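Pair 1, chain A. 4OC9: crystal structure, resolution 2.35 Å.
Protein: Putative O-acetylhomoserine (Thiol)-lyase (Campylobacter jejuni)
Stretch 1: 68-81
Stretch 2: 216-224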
# COMPACT_ATOMS: atom_id res chain seq x y z
N ARG A 68 10.11 14.61 -11.83
CA ARG A 68 9.82 15.75 -10.98
C ARG A 68 11.03 16.10 -10.13
O ARG A 68 11.31 17.28 -9.93
CB ARG A 68 8.60 15.56 -10.08
CG ARG A 68 7.28 15.58 -10.83
CD ARG A 68 6.12 15.52 -9.86
NE ARG A 68 4.85 15.45 -10.57
CZ ARG A 68 3.68 15.25 -10.00
NH1 ARG A 68 3.61 15.03 -8.70
NH2 ARG A 68 2.58 15.19 -10.73
N LEU A 69 11.71 15.11 -9.57
CA LEU A 69 12.90 15.40 -8.77
C LEU A 69 13.93 16.13 -9.64
O LEU A 69 14.61 17.05 -9.16
CB LEU A 69 13.52 14.15 -8.17
CG LEU A 69 12.83 13.50 -6.98
CD1 LEU A 69 13.33 12.09 -6.77
CD2 LEU A 69 13.05 14.35 -5.76
N ALA A 70 14.03 15.72 -10.90
CA ALA A 70 14.95 16.38 -11.82
C ALA A 70 14.49 17.82 -12.09
O ALA A 70 15.30 18.74 -12.17
CB ALA A 70 15.04 15.62 -13.15
N ASN A 71 13.20 18.00 -12.26
CA ASN A 71 12.63 19.31 -12.50
C ASN A 71 12.86 20.26 -11.35
O ASN A 71 13.25 21.40 -11.57
CB ASN A 71 11.14 19.23 -12.83
CG ASN A 71 10.88 18.51 -14.13
OD1 ASN A 71 11.81 18.16 -14.83
ND2 ASN A 71 9.63 18.24 -14.43
N VAL A 72 12.63 19.81 -10.12
CA VAL A 72 12.85 20.71 -8.97
C VAL A 72 14.32 21.06 -8.81
O VAL A 72 14.63 22.13 -8.36
CB VAL A 72 12.23 20.23 -7.63
CG1 VAL A 72 10.73 20.09 -7.81
CG2 VAL A 72 12.82 18.93 -7.15
N GLU A 73 15.23 20.15 -9.16
CA GLU A 73 16.68 20.43 -9.05
C GLU A 73 17.21 21.25 -10.23
O GLU A 73 18.29 21.81 -10.15
CB GLU A 73 17.50 19.15 -8.94
CG GLU A 73 17.51 18.42 -7.60
CD GLU A 73 18.32 19.12 -6.52
OE1 GLU A 73 18.54 18.49 -5.45
OE2 GLU A 73 18.77 20.28 -6.70
N GLY A 74 16.43 21.36 -11.31
CA GLY A 74 16.87 22.10 -12.49
C GLY A 74 17.77 21.20 -13.34
O GLY A 74 18.58 21.67 -14.13
N GLY A 75 17.65 19.88 -13.17
CA GLY A 75 18.46 18.91 -13.91
C GLY A 75 17.70 18.37 -15.11
O GLY A 75 16.63 18.84 -15.42
N ALA A 76 18.26 17.36 -15.75
CA ALA A 76 17.63 16.76 -16.95
C ALA A 76 16.83 15.49 -16.77
O ALA A 76 15.73 15.36 -17.31
CB ALA A 76 18.71 16.48 -18.01
N PHE A 77 17.39 14.55 -16.03
CA PHE A 77 16.72 13.28 -15.84
C PHE A 77 17.05 12.71 -14.44
O PHE A 77 18.14 12.91 -13.90
CB PHE A 77 17.15 12.32 -16.97
CG PHE A 77 16.24 11.14 -17.17
CD1 PHE A 77 15.17 11.23 -18.01
CD2 PHE A 77 16.48 9.93 -16.52
CE1 PHE A 77 14.28 10.16 -18.18
CE2 PHE A 77 15.61 8.87 -16.67
CZ PHE A 77 14.51 8.98 -17.52
N GLY A 78 16.09 12.00 -13.85
CA GLY A 78 16.28 11.44 -12.54
C GLY A 78 15.83 10.01 -12.48
O GLY A 78 14.89 9.62 -13.14
N ILE A 79 16.54 9.24 -11.68
CA ILE A 79 16.27 7.81 -11.51
C ILE A 79 16.18 7.36 -10.08
O ILE A 79 17.16 7.37 -9.36
CB ILE A 79 17.38 6.97 -12.18
CG1 ILE A 79 17.25 7.11 -13.70
CG2 ILE A 79 17.21 5.49 -11.84
CD1 ILE A 79 18.33 6.43 -14.47
N PRO A 80 14.98 6.96 -9.67
CA PRO A 80 14.80 6.48 -8.32
C PRO A 80 15.25 5.05 -8.18
O PRO A 80 15.05 4.25 -9.08
CB PRO A 80 13.29 6.60 -8.10
CG PRO A 80 12.84 7.59 -9.11
CD PRO A 80 13.67 7.23 -10.30
N VAL A 81 15.81 4.78 -7.02
CA VAL A 81 16.32 3.49 -6.68
C VAL A 81 15.87 3.10 -5.27
O VAL A 81 15.28 3.91 -4.57
CB VAL A 81 17.84 3.42 -6.86
CG1 VAL A 81 18.16 3.57 -8.32
CG2 VAL A 81 18.54 4.48 -6.07
N GLY A 216 14.09 5.13 0.22
CA GLY A 216 14.31 5.39 -1.20
C GLY A 216 15.47 6.32 -1.52
O GLY A 216 15.95 7.05 -0.68
N GLY A 217 15.93 6.26 -2.76
CA GLY A 217 17.02 7.11 -3.23
C GLY A 217 16.84 7.55 -4.67
O GLY A 217 15.97 7.06 -5.39
N ALA A 218 17.64 8.52 -5.09
CA ALA A 218 17.57 8.99 -6.46
C ALA A 218 18.90 9.50 -6.99
O ALA A 218 19.70 10.07 -6.24
CB ALA A 218 16.55 10.08 -6.58
N LEU A 219 19.12 9.29 -8.29
CA LEU A 219 20.33 9.80 -8.95
C LEU A 219 19.78 10.76 -9.99
O LEU A 219 18.97 10.36 -10.84
CB LEU A 219 21.19 8.77 -9.68
CG LEU A 219 21.78 7.59 -8.92
CD1 LEU A 219 20.65 6.57 -8.70
CD2 LEU A 219 22.89 6.93 -9.72
N ILE A 220 20.26 11.98 -9.96
CA ILE A 220 19.81 13.00 -10.89
C ILE A 220 20.99 13.56 -11.68
O ILE A 220 22.05 13.87 -11.10
CB ILE A 220 19.15 14.13 -10.11
CG1 ILE A 220 18.05 13.56 -9.22
CG2 ILE A 220 18.61 15.17 -11.07
CD1 ILE A 220 17.40 14.60 -8.34
N GLU A 221 20.82 13.71 -12.99
CA GLU A 221 21.92 14.24 -13.79
C GLU A 221 21.57 15.61 -14.36
O GLU A 221 20.40 15.92 -14.67
CB GLU A 221 22.32 13.31 -14.94
CG GLU A 221 21.41 13.28 -16.17
CD GLU A 221 21.92 12.31 -17.24
OE1 GLU A 221 22.43 12.79 -18.28
OE2 GLU A 221 21.94 11.07 -17.01
N ARG A 222 22.59 16.45 -14.48
CA ARG A 222 22.37 17.80 -15.01
C ARG A 222 22.15 17.79 -16.49
O ARG A 222 22.35 16.78 -17.18
CB ARG A 222 23.61 18.67 -14.82
CG ARG A 222 24.87 18.25 -15.60
CD ARG A 222 25.98 19.31 -15.49
NE ARG A 222 27.28 18.96 -16.09
CZ ARG A 222 27.65 19.20 -17.35
NH1 ARG A 222 26.82 19.77 -18.23
NH2 ARG A 222 28.86 18.85 -17.74
N LYS A 223 21.75 18.94 -16.98
CA LYS A 223 21.54 19.08 -18.40
C LYS A 223 22.90 19.11 -19.08
O LYS A 223 23.84 19.64 -18.52
CB LYS A 223 20.82 20.39 -18.70
CG LYS A 223 19.42 20.42 -18.13
CD LYS A 223 18.72 21.73 -18.38
CE LYS A 223 17.32 21.61 -17.83
NZ LYS A 223 16.51 22.82 -18.10
N ASP A 224 22.98 18.50 -20.25
CA ASP A 224 24.20 18.46 -21.04
C ASP A 224 25.35 17.67 -20.45
O ASP A 224 26.50 17.84 -20.87
CB ASP A 224 24.64 19.88 -21.39
CG ASP A 224 23.56 20.65 -22.17
OD1 ASP A 224 22.94 20.06 -23.09
OD2 ASP A 224 23.38 21.86 -21.91
O HOH W 1 21.18 21.09 -14.94

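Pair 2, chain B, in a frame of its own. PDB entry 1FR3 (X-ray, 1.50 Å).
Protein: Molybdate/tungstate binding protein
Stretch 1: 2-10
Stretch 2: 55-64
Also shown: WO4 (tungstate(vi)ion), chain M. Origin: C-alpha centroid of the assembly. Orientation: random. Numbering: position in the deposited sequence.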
# COMPACT_ATOMS: atom_id res chain seq x y z
N LYS B 2 -1.18 17.70 11.63
CA LYS B 2 -1.37 17.62 10.18
C LYS B 2 -0.92 16.22 9.77
O LYS B 2 -0.09 15.62 10.45
CB LYS B 2 -0.60 18.68 9.41
CG LYS B 2 -1.08 20.11 9.69
CD LYS B 2 -0.40 21.08 8.74
CE LYS B 2 -0.90 22.50 8.90
NZ LYS B 2 -0.48 23.34 7.73
N ILE B 3 -1.45 15.70 8.68
CA ILE B 3 -1.20 14.35 8.20
C ILE B 3 -0.63 14.37 6.79
O ILE B 3 -1.23 15.01 5.91
CB ILE B 3 -2.57 13.61 8.18
CG1 ILE B 3 -3.19 13.63 9.58
CG2 ILE B 3 -2.43 12.19 7.65
CD1 ILE B 3 -4.69 13.37 9.60
N SER B 4 0.49 13.68 6.54
CA SER B 4 1.06 13.69 5.19
C SER B 4 0.11 13.11 4.15
O SER B 4 0.09 13.55 3.00
CB SER B 4 2.41 13.00 5.14
OG SER B 4 2.35 11.59 5.28
N GLY B 5 -0.64 12.06 4.51
CA GLY B 5 -1.55 11.44 3.54
C GLY B 5 -2.37 12.56 2.90
O GLY B 5 -3.16 13.21 3.60
N ARG B 6 -2.23 12.76 1.60
CA ARG B 6 -2.86 13.90 0.96
C ARG B 6 -4.35 13.82 0.69
O ARG B 6 -4.97 14.89 0.54
CB ARG B 6 -2.15 14.19 -0.37
CG ARG B 6 -0.70 14.61 -0.24
CD ARG B 6 -0.56 16.03 0.29
NE ARG B 6 -0.60 16.09 1.75
CZ ARG B 6 -0.70 17.20 2.46
NH1 ARG B 6 -0.78 18.38 1.86
NH2 ARG B 6 -0.73 17.15 3.79
N ASN B 7 -4.93 12.63 0.63
CA ASN B 7 -6.35 12.59 0.27
C ASN B 7 -7.26 12.46 1.48
O ASN B 7 -7.22 11.42 2.13
CB ASN B 7 -6.57 11.43 -0.72
CG ASN B 7 -5.69 11.67 -1.94
OD1 ASN B 7 -6.02 12.54 -2.75
ND2 ASN B 7 -4.59 10.95 -2.05
N LYS B 8 -8.07 13.47 1.73
CA LYS B 8 -9.03 13.46 2.82
C LYS B 8 -10.44 13.62 2.23
O LYS B 8 -10.68 14.59 1.50
CB LYS B 8 -8.82 14.60 3.82
CG LYS B 8 -7.66 14.45 4.78
CD LYS B 8 -6.33 14.92 4.21
CE LYS B 8 -5.34 15.16 5.35
NZ LYS B 8 -4.01 15.59 4.84
N LEU B 9 -11.33 12.68 2.54
CA LEU B 9 -12.71 12.76 2.06
C LEU B 9 -13.65 12.75 3.27
O LEU B 9 -13.68 11.76 4.00
CB LEU B 9 -13.05 11.63 1.11
CG LEU B 9 -12.14 11.44 -0.11
CD1 LEU B 9 -12.44 10.11 -0.78
CD2 LEU B 9 -12.33 12.58 -1.11
N GLU B 10 -14.39 13.83 3.48
CA GLU B 10 -15.32 13.90 4.60
C GLU B 10 -16.58 13.10 4.26
O GLU B 10 -17.38 13.53 3.43
CB GLU B 10 -15.65 15.35 4.95
CG GLU B 10 -14.41 16.13 5.38
CD GLU B 10 -14.71 17.55 5.79
OE1 GLU B 10 -15.88 17.99 5.68
OE2 GLU B 10 -13.78 18.26 6.22
N THR B 55 -13.49 10.88 8.31
CA THR B 55 -12.65 11.29 7.19
C THR B 55 -11.99 10.04 6.60
O THR B 55 -11.29 9.32 7.31
CB THR B 55 -11.59 12.33 7.58
OG1 THR B 55 -12.26 13.53 8.01
CG2 THR B 55 -10.69 12.66 6.40
N ALA B 56 -12.24 9.78 5.32
CA ALA B 56 -11.55 8.68 4.64
C ALA B 56 -10.18 9.25 4.26
O ALA B 56 -10.13 10.40 3.78
CB ALA B 56 -12.32 8.19 3.44
N LEU B 57 -9.11 8.52 4.51
CA LEU B 57 -7.76 9.00 4.26
C LEU B 57 -6.97 8.07 3.34
O LEU B 57 -6.88 6.87 3.60
CB LEU B 57 -7.02 9.11 5.60
CG LEU B 57 -5.55 9.55 5.53
CD1 LEU B 57 -5.45 11.02 5.19
CD2 LEU B 57 -4.84 9.22 6.84
N VAL B 58 -6.34 8.62 2.30
CA VAL B 58 -5.55 7.80 1.39
C VAL B 58 -4.20 8.45 1.08
O VAL B 58 -4.16 9.62 0.71
CB VAL B 58 -6.29 7.56 0.07
CG1 VAL B 58 -5.48 6.64 -0.83
CG2 VAL B 58 -7.67 6.95 0.31
N LYS B 59 -3.12 7.68 1.19
CA LYS B 59 -1.79 8.22 0.87
C LYS B 59 -1.67 8.43 -0.63
O LYS B 59 -2.17 7.64 -1.43
CB LYS B 59 -0.73 7.24 1.38
CG LYS B 59 0.66 7.86 1.51
CD LYS B 59 1.64 6.84 2.09
CE LYS B 59 3.02 7.48 2.28
NZ LYS B 59 3.63 7.80 0.96
N ALA B 60 -1.03 9.53 -1.06
CA ALA B 60 -0.89 9.85 -2.47
C ALA B 60 -0.26 8.74 -3.30
O ALA B 60 -0.67 8.50 -4.44
CB ALA B 60 -0.06 11.12 -2.68
N THR B 61 0.69 8.03 -2.71
CA THR B 61 1.39 6.96 -3.42
C THR B 61 0.55 5.70 -3.55
O THR B 61 0.97 4.77 -4.24
CB THR B 61 2.71 6.61 -2.71
OG1 THR B 61 2.43 6.30 -1.35
CG2 THR B 61 3.69 7.77 -2.79
N GLU B 62 -0.63 5.68 -2.93
CA GLU B 62 -1.48 4.49 -3.01
C GLU B 62 -2.71 4.74 -3.87
O GLU B 62 -3.66 3.96 -3.84
CB GLU B 62 -1.90 4.07 -1.59
CG GLU B 62 -0.68 3.69 -0.77
CD GLU B 62 -0.97 3.14 0.61
OE1 GLU B 62 -2.14 3.14 1.04
OE2 GLU B 62 0.02 2.72 1.25
N MET B 63 -2.70 5.82 -4.64
CA MET B 63 -3.83 6.16 -5.50
C MET B 63 -3.44 6.03 -6.97
O MET B 63 -2.52 6.71 -7.43
CB MET B 63 -4.30 7.58 -5.20
CG MET B 63 -5.48 8.06 -6.03
SD MET B 63 -6.05 9.71 -5.60
CE MET B 63 -7.05 9.33 -4.17
N GLU B 64 -4.11 5.14 -7.69
CA GLU B 64 -3.85 4.97 -9.12
C GLU B 64 -4.79 5.89 -9.90
O GLU B 64 -5.77 6.43 -9.39
CB GLU B 64 -4.03 3.50 -9.52
CG GLU B 64 -2.87 2.66 -8.97
CD GLU B 64 -2.93 1.18 -9.25
OE1 GLU B 64 -3.75 0.82 -10.05
OE2 GLU B 64 -2.19 0.33 -8.70
W WO4 M . 1.77 11.39 1.14
O1 WO4 M . 2.49 13.01 0.95
O2 WO4 M . 1.92 10.86 2.81
O3 WO4 M . 2.59 10.30 0.09
O4 WO4 M . 0.07 11.45 0.68

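What most sharply separates two contacts whose backbones nearly coincide? It is what fills the turn before the first strand. In pair 2 that turn and the facing loop hold a tungstate ion, as expected of a molybdate/tungstate binding protein: Arg B6 N and Ala B60 N both donate to WO4 O4 at 2.8 Å, Ser B4 OG reaches WO4 O2 at 2.6 Å and Lys B59 NZ reaches WO4 O3 at 2.8 Å. Two backbone amides and two side chains thus share out three oxygens of the anion. Pair 1 closes the matching region on itself. Ala A76, at the position of Arg B6, turns its amide to the other stretch, with Ala A76 N donating to Glu A221 O at 2.8 Å, while a water accepts from Lys A223 N at 3.0 Å and donates to Gly A74 O at 2.8 Å.

What geometry do they share? Both are antiparallel strand pairs, with axes 4.4 Å apart at closest approach and N-to-C directions 160° apart in pair 1 and 162° in pair 2; fourteen central residues superpose at 0.8 Å. Phe A77 with Glu A221 matches Asn B7 with Val B58, and Ile A79 with Leu A219 matches Leu B9 with Ala B56. Backbone bonds recur there: Leu A219 N to Ile A79 O is 2.9 Å, and Ala B56 N to Leu B9 O is 2.8 Å. At the first bridge, Glu A221 N to Phe A77 O and Val B58 N to Asn B7 O are both 2.9 Å. In pair 2 the return bond also forms, from Asn B7 N to Val B58 O at 3.1 Å, and the same oxygen accepts from Asn B7 ND2 at 3.1 Å.

How is the sheet face carrying Ile A220 and Leu B57 filled? In pair 1 a helix precedes the turn, and Ile A220 packs against it: Leu A69 CB lies 3.9 Å from Ile A220 CD1, and Glu A73 CG lies 3.9 Å from the same atom. Gly A78 leaves the space above its own strand free of a side chain. Pair 2 has Lys B8 at that position, and its CG lies 4.1 Å from Leu B57 CD1. The lysine ends back on its own stretch, where Lys B8 NZ donates to Gly B5 O at 2.8 Å and Ile B3 O at 3.0 Å. Ile B3, matching Glu A73, adds an apolar contact, CG2 to Leu B57 CD2 at 3.9 Å.

Why does glycine suit the position shared by Gly A75 and Gly B5? Each backbone passes close to the other stretch: Gly A75 CA lies 4.2 Å from Arg A222 CA, and Gly B5 CA lies 4.2 Å from Lys B59 CA. A CB on Gly A75 would sit 2.9 Å from Glu A221 O, a clash, and 3.2 Å from Ile A220 CG2. On Gly B5 it would be a tight 3.2 Å from Leu B57 CD1. In both pairs the matched residue, Ile A220 or Leu B57, thus presses on this spot with a different side-chain carbon, and in pair 1 Glu A221 O presses as well; the missing side chain leaves room for them.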